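Long-range contacts in carboxylesterase (Uncultured bacterium, PDB 5GMX), which hydrolyses carboxylic esters as a family VIII carboxylesterase of beta-lactamase-like fold and also acts on oxyimino cephalosporins: residues 39-44 with 354-359; 273-278 with 360-365. One frame throughout, in Å; residues are numbered along the deposited sequence.

How the interactions relate
Both contacts lie on strand 357-363 of the antiparallel sheet, their centres 14 Å apart. Interaction 1 takes the start of that strand and pairs it with the end of strand 33-40; interaction 2 takes the continuation and sets helix 272-283 against one face of the same sheet. Along the chain the order is 39-44, 273-278, 354-359, 360-365, so the two contacts interleave. They also touch directly: Ala-39 CB lies 3.7 Å from Ala-276 O. Interaction 1 thus joins sequence-distant strands edge to edge, while interaction 2 sets helix 272-283 on their sheet; Ile-275 of this helix in turn packs on helix 72-86, which begins next to the pocket residue Ser-71.

Interaction 1: 39-44 with 354-359; sequences AIEGEI and KARLGM
Glu-41 and Arg-356 both place CG anti to their own carbonyl carbon (chi1 near -68° in each), but the glutamate then runs extended whereas the arginine bends at chi3 (67°). The bend lays the guanidinium flat beneath the glutamate stem, with Glu-41 CG over its centre, 3.5 Å from Arg-356 CZ. Carboxylate and guanidinium planes are nearly parallel, 9° apart, so this is a stack: Glu-41 OE1 and Arg-356 NH1, at 3.7 Å, form a long salt bridge in which no N-H is aimed at the oxygen. Arg-356 NE donates a hydrogen bond to Asn-284 OD1, and NH2 is hydrogen-bonded as well, which probably helps fix the guanidinium's rotation.

The backbone beneath is antiparallel pairing in the central sheet of the beta-lactamase-like fold. Ala-39 and Gly-358 form a hydrogen-bonded pair, with Ala-39 N to Gly-358 O at 2.8 Å and almost straight, and Gly-358 N returning to Ala-39 O at 2.9 Å on a lone pair. Ile-40 and Leu-357 follow as a non-hydrogen-bonded pair, supported by a CA-H...O contact from Leu-357 CA to Ala-39 O.

Past it the strand 33-40 turns back through a type I' turn, Ile-40 to Glu-43, while a G1 beta bulge sets Arg-356 and Leu-357 together opposite the single residue Asp-352 of the neighbouring strand 348-352. Arg-356 O accepts from Glu-41 N at 2.9 Å and from a water that itself accepts from Gly-42 N, so one carbonyl oxygen ties the turn to 354-359 by one direct and one water-bridged bond; the turn itself is closed by paired backbone bonds between Ile-40 and Glu-43.

On the sheet face carrying Ile-40 and Leu-357, the two side chains cross obliquely. Ile-40 CD1 reaches Leu-357 CD1 at 3.6 Å, and Leu-357 continues this apolar layer to Tyr-384 of the C-terminal helix 374-385.

Interaction 2: 273-278 with 360-365; sequences RGIAKV and GYAMNQ
Helix-on-sheet packing of the beta-lactamase-like fold is what this contact represents: helix 272-283 lies against strand 357-363 of the central antiparallel sheet. The local axes of 273-278 and 360-363 approach to 6.2 Å and run nearly antiparallel, at 159°. No hydrogen bond links the two segments, and all five touching residues are buried.

Gly-360 makes this close approach possible. Its CA is 4.2 Å from the CA of Ala-276, and a CB there would point into the helix and clash with Ala-276 N and Ile-275 CB. In Ile-275, chi1 of -61° sets CG1 beside the backbone N and leaves CG2 anti to it, where CG2 rests directly on the bare Gly-360 CA at 3.5 Å. Ala-276 adds its methyl, with CB 3.6 Å from Gly-360 N, and on the sheet side also meets Ile-44 of strand 43-51.

Ile-275 also packs on Thr-72 and Met-76 of helix 72-86. That helix follows Ser-71 and includes Lys-74, both lining the pocket of the bound phenylmethanesulfonic acid and together fitting the SxxK pattern of serine beta-lactamases; the side chain of Ile-275 itself is about 12 Å from the ligand.

Further along the strand, the extended outer arm of Ile-275 (chi2 169°) carries CD1 to 4.2 Å from Ala-362 CB.

Interaction 1: 39-44 with 354-359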
# COMPACT_ATOMS: atom_id res chain seq x y z
N ALA A 39 -0.80 -9.33 -13.61
CA ALA A 39 -0.87 -10.76 -13.41
C ALA A 39 -2.27 -11.27 -13.73
O ALA A 39 -3.27 -10.64 -13.37
CB ALA A 39 -0.49 -11.13 -11.98
N ILE A 40 -2.33 -12.39 -14.43
CA ILE A 40 -3.58 -13.05 -14.76
C ILE A 40 -3.48 -14.51 -14.35
O ILE A 40 -2.50 -15.20 -14.68
CB ILE A 40 -3.92 -12.94 -16.27
CG1 ILE A 40 -4.10 -11.47 -16.68
CG2 ILE A 40 -5.21 -13.69 -16.60
CD1 ILE A 40 -5.36 -10.85 -16.11
N GLU A 41 -4.48 -14.97 -13.59
CA GLU A 41 -4.59 -16.36 -13.18
C GLU A 41 -3.30 -16.91 -12.58
O GLU A 41 -2.92 -18.04 -12.86
CB GLU A 41 -5.03 -17.22 -14.37
CG GLU A 41 -6.45 -16.92 -14.84
CD GLU A 41 -6.94 -17.83 -15.96
OE1 GLU A 41 -6.32 -18.89 -16.20
OE2 GLU A 41 -7.97 -17.49 -16.58
N GLY A 42 -2.64 -16.10 -11.76
CA GLY A 42 -1.49 -16.56 -11.02
C GLY A 42 -0.18 -16.47 -11.76
O GLY A 42 0.83 -17.01 -11.30
N GLU A 43 -0.16 -15.79 -12.90
CA GLU A 43 1.10 -15.60 -13.62
C GLU A 43 1.26 -14.16 -14.09
O GLU A 43 0.31 -13.54 -14.56
CB GLU A 43 1.18 -16.55 -14.82
CG GLU A 43 1.05 -18.05 -14.49
CD GLU A 43 2.22 -18.62 -13.67
OE1 GLU A 43 3.27 -17.95 -13.53
OE2 GLU A 43 2.08 -19.76 -13.15
N ILE A 44 2.48 -13.62 -13.98
CA ILE A 44 2.78 -12.32 -14.58
C ILE A 44 2.76 -12.42 -16.11
O ILE A 44 3.50 -13.22 -16.69
CB ILE A 44 4.15 -11.79 -14.11
CG1 ILE A 44 4.11 -11.44 -12.62
CG2 ILE A 44 4.58 -10.58 -14.94
CD1 ILE A 44 3.26 -10.20 -12.29
N LYS A 354 -12.63 -11.92 -9.58
CA LYS A 354 -13.47 -12.45 -10.66
C LYS A 354 -12.64 -12.75 -11.90
O LYS A 354 -12.66 -13.87 -12.41
CB LYS A 354 -14.61 -11.48 -10.99
CG LYS A 354 -15.62 -11.30 -9.86
CD LYS A 354 -16.86 -10.55 -10.33
CE LYS A 354 -17.95 -10.47 -9.25
NZ LYS A 354 -17.66 -9.48 -8.16
N ALA A 355 -11.89 -11.76 -12.37
CA ALA A 355 -11.02 -11.95 -13.54
C ALA A 355 -9.70 -12.60 -13.15
O ALA A 355 -8.86 -12.88 -14.01
CB ALA A 355 -10.78 -10.62 -14.23
N ARG A 356 -9.51 -12.85 -11.86
CA ARG A 356 -8.24 -13.35 -11.34
C ARG A 356 -7.07 -12.47 -11.79
O ARG A 356 -6.01 -12.95 -12.19
CB ARG A 356 -8.04 -14.82 -11.74
CG ARG A 356 -9.02 -15.75 -11.02
CD ARG A 356 -9.09 -17.13 -11.63
NE ARG A 356 -7.84 -17.87 -11.46
CZ ARG A 356 -7.51 -18.96 -12.16
NH1 ARG A 356 -8.33 -19.44 -13.09
NH2 ARG A 356 -6.35 -19.57 -11.92
N LEU A 357 -7.29 -11.16 -11.70
CA LEU A 357 -6.36 -10.17 -12.23
C LEU A 357 -5.74 -9.35 -11.10
O LEU A 357 -6.44 -8.86 -10.23
CB LEU A 357 -7.10 -9.25 -13.21
CG LEU A 357 -6.42 -8.04 -13.86
CD1 LEU A 357 -7.06 -7.75 -15.22
CD2 LEU A 357 -6.50 -6.78 -12.98
N GLY A 358 -4.42 -9.21 -11.12
CA GLY A 358 -3.75 -8.32 -10.18
C GLY A 358 -2.97 -7.29 -10.98
O GLY A 358 -2.42 -7.61 -12.02
N MSE A 359 -2.91 -6.06 -10.49
CA MSE A 359 -2.25 -5.02 -11.26
C MSE A 359 -1.42 -4.11 -10.38
O MSE A 359 -1.84 -3.77 -9.26
CB MSE A 359 -3.28 -4.19 -12.03
CG MSE A 359 -2.65 -3.12 -12.92
SE MSE A 359 -3.93 -1.99 -13.91
CE MSE A 359 -5.04 -3.41 -14.67
O HOH W 1 -3.32 -13.36 -10.90

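Interaction 2: 273-278 with 360-365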
# COMPACT_ATOMS: atom_id res chain seq x y z
N ARG A 273 6.12 -4.46 -10.89
CA ARG A 273 6.20 -5.92 -10.88
C ARG A 273 5.96 -6.52 -9.49
O ARG A 273 5.21 -7.49 -9.36
CB ARG A 273 7.56 -6.39 -11.43
CG ARG A 273 7.70 -7.91 -11.50
CD ARG A 273 8.95 -8.32 -12.28
NE ARG A 273 10.12 -7.61 -11.80
CZ ARG A 273 10.79 -6.69 -12.49
NH1 ARG A 273 10.42 -6.38 -13.73
NH2 ARG A 273 11.83 -6.08 -11.94
N GLY A 274 6.59 -5.95 -8.46
CA GLY A 274 6.41 -6.44 -7.10
C GLY A 274 4.96 -6.33 -6.64
O GLY A 274 4.36 -7.30 -6.10
N ILE A 275 4.39 -5.16 -6.89
CA ILE A 275 3.00 -4.87 -6.54
C ILE A 275 2.05 -5.84 -7.24
O ILE A 275 1.16 -6.42 -6.61
CB ILE A 275 2.62 -3.43 -6.92
CG1 ILE A 275 3.50 -2.43 -6.17
CG2 ILE A 275 1.15 -3.16 -6.64
CD1 ILE A 275 3.36 -1.00 -6.68
N ALA A 276 2.27 -6.02 -8.54
CA ALA A 276 1.41 -6.88 -9.34
C ALA A 276 1.54 -8.33 -8.92
O ALA A 276 0.60 -9.10 -9.08
CB ALA A 276 1.74 -6.74 -10.82
N LYS A 277 2.72 -8.73 -8.44
CA LYS A 277 2.88 -10.10 -7.96
C LYS A 277 2.07 -10.33 -6.70
O LYS A 277 1.39 -11.36 -6.59
CB LYS A 277 4.35 -10.42 -7.71
CG LYS A 277 5.11 -10.78 -8.98
CD LYS A 277 6.57 -11.12 -8.70
CE LYS A 277 7.30 -11.40 -10.03
NZ LYS A 277 8.69 -11.88 -9.81
N VAL A 278 2.14 -9.40 -5.74
CA VAL A 278 1.36 -9.59 -4.52
C VAL A 278 -0.15 -9.59 -4.82
O VAL A 278 -0.89 -10.51 -4.41
CB VAL A 278 1.68 -8.53 -3.46
CG1 VAL A 278 0.84 -8.74 -2.20
CG2 VAL A 278 3.16 -8.58 -3.11
N GLY A 360 -0.25 -3.71 -10.88
CA GLY A 360 0.63 -2.84 -10.13
C GLY A 360 1.23 -1.72 -10.97
O GLY A 360 1.59 -1.94 -12.13
N TYR A 361 1.36 -0.53 -10.39
CA TYR A 361 1.91 0.59 -11.14
C TYR A 361 2.65 1.56 -10.22
O TYR A 361 2.13 1.99 -9.18
CB TYR A 361 0.78 1.29 -11.91
CG TYR A 361 1.17 2.59 -12.59
CD1 TYR A 361 2.20 2.64 -13.52
CD2 TYR A 361 0.45 3.75 -12.34
CE1 TYR A 361 2.55 3.84 -14.14
CE2 TYR A 361 0.76 4.93 -12.96
CZ TYR A 361 1.82 4.98 -13.85
OH TYR A 361 2.12 6.18 -14.43
N ALA A 362 3.90 1.86 -10.58
CA ALA A 362 4.74 2.73 -9.75
C ALA A 362 5.62 3.63 -10.61
O ALA A 362 6.25 3.15 -11.55
CB ALA A 362 5.59 1.91 -8.79
N MSE A 363 5.69 4.91 -10.28
CA MSE A 363 6.37 5.89 -11.12
C MSE A 363 6.99 6.99 -10.27
O MSE A 363 6.65 7.14 -9.10
CB MSE A 363 5.40 6.47 -12.14
CG MSE A 363 4.51 7.59 -11.60
SE MSE A 363 3.35 7.16 -10.05
CE MSE A 363 2.69 5.48 -10.64
N ASN A 364 7.90 7.77 -10.86
CA ASN A 364 8.59 8.79 -10.08
C ASN A 364 8.10 10.23 -10.31
O ASN A 364 8.49 11.14 -9.58
CB ASN A 364 10.10 8.70 -10.32
CG ASN A 364 10.50 9.01 -11.75
OD1 ASN A 364 9.67 9.02 -12.66
ND2 ASN A 364 11.79 9.24 -11.96
N GLN A 365 7.25 10.44 -11.31
CA GLN A 365 6.64 11.76 -11.52
C GLN A 365 5.25 11.83 -10.89
O GLN A 365 4.29 11.24 -11.38
CB GLN A 365 6.54 12.10 -13.00
CG GLN A 365 5.82 13.43 -13.26
CD GLN A 365 6.52 14.61 -12.59
OE1 GLN A 365 7.63 14.97 -12.96
NE2 GLN A 365 5.87 15.21 -11.59